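Local coordinates for invasion protein InvA (Salmonella enterica, PDB 2X49) that takes part in invasion of the intestinal epithelium as a type III secretion export apparatus protein, represented here by its C-terminal domain, at residues L214-H217 with I218-A221; G220-A223 with R224-C227. All coordinates share one frame; numbering follows the deposited sequence.

Contact 1: L214-H217 with I218-A221; sequences LVEH and IRGA
The backbone amides of I218, R219, G220 and A221 bond to the carbonyls of L214, V215, E216 and H217, four consecutive i to i+4 bonds of alpha-helix 211-221. The shortest, R219 N to V215 O at 2.9 Å, is also nearly straight, with 163° at the hydrogen. One turn apart on a buried face, L214 and I218 touch by branch ends, CD1 of L214 lying 4.3 Å from CD1 of I218. Through chi1 of -58° I218 CG1 stands beside its own backbone N and reaches back over the preceding turn, 3.2 Å from L214 O. Both side chains also pack on helix 194-204, L214 on L201 and W204, I218 on A200, whereas V215 and R219 meet L184 of helix 174-185.

E216 and R219 run obliquely past each other on a further face. Their carboxylate and guanidinium planes are only 9° apart, yet OE1 of E216 is 4.5 Å from NE of R219 and lies well out of the guanidinium plane: opposite charges near each other, probably a mild attraction, with no N-H pointing at the oxygen. Each has a stronger partner: E216 forms a salt bridge with R299, R219 with E320. The H217 ring, turned from this pair, stacks on W204. What E216 OE1 meets most closely on R219 is the methylene carbon CD, at 3.8 Å.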
# COMPACT_ATOMS: atom_id res chain seq x y z
N LEU A 214 19.79 -0.75 3.13
CA LEU A 214 19.86 -0.79 1.66
C LEU A 214 18.52 -0.40 1.02
O LEU A 214 18.46 0.35 0.03
CB LEU A 214 20.33 -2.19 1.16
CG LEU A 214 20.44 -2.39 -0.35
CD1 LEU A 214 21.46 -1.40 -0.92
CD2 LEU A 214 20.74 -3.86 -0.74
N VAL A 215 17.45 -0.97 1.55
CA VAL A 215 16.11 -0.67 1.05
C VAL A 215 15.81 0.82 1.10
O VAL A 215 15.28 1.38 0.16
CB VAL A 215 14.97 -1.47 1.77
CG1 VAL A 215 13.62 -0.87 1.39
CG2 VAL A 215 15.03 -2.90 1.33
N GLU A 216 16.25 1.46 2.16
CA GLU A 216 15.98 2.88 2.31
C GLU A 216 16.66 3.68 1.17
O GLU A 216 16.15 4.71 0.68
CB GLU A 216 16.40 3.38 3.70
CG GLU A 216 15.65 4.60 4.12
CD GLU A 216 14.13 4.39 4.30
OE1 GLU A 216 13.61 3.23 4.33
OE2 GLU A 216 13.43 5.42 4.46
N HIS A 217 17.88 3.26 0.83
CA HIS A 217 18.59 3.92 -0.24
C HIS A 217 17.92 3.72 -1.59
O HIS A 217 17.87 4.62 -2.44
CB HIS A 217 20.07 3.50 -0.30
CG HIS A 217 20.89 3.96 0.87
ND1 HIS A 217 21.12 5.29 1.15
CD2 HIS A 217 21.59 3.25 1.80
CE1 HIS A 217 21.87 5.39 2.23
NE2 HIS A 217 22.19 4.17 2.63
N ILE A 218 17.43 2.51 -1.78
CA ILE A 218 16.73 2.14 -3.02
C ILE A 218 15.45 2.99 -3.16
O ILE A 218 15.15 3.58 -4.21
CB ILE A 218 16.43 0.64 -3.16
CG1 ILE A 218 17.72 -0.20 -3.08
CG2 ILE A 218 15.68 0.36 -4.45
CD1 ILE A 218 18.85 0.33 -3.90
N ARG A 219 14.75 3.11 -2.05
CA ARG A 219 13.51 3.93 -2.01
C ARG A 219 13.86 5.32 -2.45
O ARG A 219 13.17 6.00 -3.21
CB ARG A 219 12.88 3.98 -0.62
CG ARG A 219 12.15 2.74 -0.22
CD ARG A 219 11.53 2.95 1.11
NE ARG A 219 10.52 4.02 1.15
CZ ARG A 219 9.21 3.81 1.10
NH1 ARG A 219 8.73 2.54 1.04
NH2 ARG A 219 8.36 4.85 1.14
N GLY A 220 14.97 5.80 -1.92
CA GLY A 220 15.42 7.16 -2.29
C GLY A 220 15.68 7.34 -3.80
O GLY A 220 15.36 8.37 -4.43
N ALA A 221 16.29 6.33 -4.36
CA ALA A 221 16.63 6.35 -5.78
C ALA A 221 15.36 6.38 -6.61
O ALA A 221 15.28 6.96 -7.68
CB ALA A 221 17.50 5.14 -6.20

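Contact 2: G220-A223 with R224-C227; sequences GAMA and RYIC
M222 O receives two amides where helix 211-221 gives way to helix 223-231: Y225 N at 2.8 Å, a weak bond bent to 129° at the hydrogen, and I226 N at 3.0 Å, a straighter bond of 156°. The junction is a one-residue break: M222 leaves helical torsions after the first helix and is at once the N-cap position of the second. The run of i to i+4 bonds is interrupted here, and A223 N makes a weak bond back to G220 O. A water bridges the break, giving a hydrogen to A221 O and accepting one from R224 N at 3.0 Å. Regular i to i+4 bonding resumes with I226 N to M222 O and continues with C227 N to A223 O.

The M222 side chain is bent at chi2 and chi3, which brings its terminal methyl CE obliquely to the Y225 ring, 3.9 Å from CD2. The methyl also lies near CB and CG of the tyrosine. Both residues also touch L196 of helix 194-204, and M222 touches I197 as well. I226 approaches M222 from another direction: CG1 lies near M222 O, and the methyl CD1 comes 4.2 Å from M222 CB. Beyond the contact I226 packs on V189, and the R224 side chain, extended from CG to NE, meets D323. C227, whose backbone N is hydrogen-bonded to A223 O, carries SG anti to that N (chi1 176°); the sulfur binds a mercury ion, while C227 CB sits 3.4 Å from A223 O.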
# COMPACT_ATOMS: atom_id res chain seq x y z
N GLY A 220 14.97 5.80 -1.92
CA GLY A 220 15.42 7.16 -2.29
C GLY A 220 15.68 7.34 -3.80
O GLY A 220 15.36 8.37 -4.43
N ALA A 221 16.29 6.33 -4.36
CA ALA A 221 16.63 6.35 -5.78
C ALA A 221 15.36 6.38 -6.61
O ALA A 221 15.28 6.96 -7.68
CB ALA A 221 17.50 5.14 -6.20
N MET A 222 14.34 5.77 -6.05
CA MET A 222 13.05 5.54 -6.74
C MET A 222 12.04 6.61 -6.41
O MET A 222 10.85 6.47 -6.69
CB MET A 222 12.48 4.15 -6.38
CG MET A 222 13.27 2.99 -6.96
SD MET A 222 13.69 3.05 -8.72
CE MET A 222 12.03 2.76 -9.38
N ALA A 223 12.50 7.66 -5.77
CA ALA A 223 11.59 8.68 -5.22
C ALA A 223 10.47 9.16 -6.17
O ALA A 223 9.27 9.19 -5.83
CB ALA A 223 12.36 9.87 -4.69
N ARG A 224 10.87 9.46 -7.39
CA ARG A 224 9.94 9.95 -8.38
C ARG A 224 8.81 8.98 -8.59
O ARG A 224 7.65 9.35 -8.71
CB ARG A 224 10.67 10.21 -9.70
CG ARG A 224 9.75 10.48 -10.84
CD ARG A 224 10.58 10.73 -12.10
NE ARG A 224 9.73 11.01 -13.25
CZ ARG A 224 10.12 11.70 -14.32
NH1 ARG A 224 11.35 12.21 -14.40
NH2 ARG A 224 9.27 11.89 -15.31
N TYR A 225 9.17 7.72 -8.60
CA TYR A 225 8.21 6.62 -8.93
C TYR A 225 7.28 6.31 -7.78
O TYR A 225 6.12 5.95 -7.96
CB TYR A 225 8.99 5.39 -9.43
CG TYR A 225 9.72 5.77 -10.70
CD1 TYR A 225 9.07 5.74 -11.93
CD2 TYR A 225 11.01 6.25 -10.67
CE1 TYR A 225 9.70 6.19 -13.11
CE2 TYR A 225 11.65 6.69 -11.82
CZ TYR A 225 10.99 6.67 -13.05
OH TYR A 225 11.59 7.09 -14.23
N ILE A 226 7.82 6.48 -6.59
CA ILE A 226 7.04 6.29 -5.37
C ILE A 226 5.98 7.38 -5.30
O ILE A 226 4.81 7.15 -5.09
CB ILE A 226 7.96 6.30 -4.13
CG1 ILE A 226 8.76 4.98 -4.11
CG2 ILE A 226 7.17 6.42 -2.81
CD1 ILE A 226 9.95 4.91 -3.15
N CYS A 227 6.45 8.59 -5.52
CA CYS A 227 5.57 9.72 -5.39
C CYS A 227 4.39 9.59 -6.43
O CYS A 227 3.21 9.72 -6.11
CB CYS A 227 6.40 10.99 -5.51
SG CYS A 227 5.54 12.56 -5.47
O HOH W 1 13.75 9.63 -8.04

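From the N terminus, contact 1 comes first, inside helix 211-221, and contact 2 follows at the passage into helix 223-231. Neither closes a loop: each joins neighbouring turns of one continuous chain, and they overlap at G220 and A221, the last two residues of the first helix. Their centres lie 9 Å apart. They also touch directly, as I226 CD1 reaches back across the break to within 3.4 Å of R219 O. Helix 194-204 lies against both contacts, and V189 meets R219 of contact 1 and I226 of contact 2. Contact 1 also faces helix 174-185, where L214 meets V180, whereas contact 2 leads on to S324, against which C227 packs.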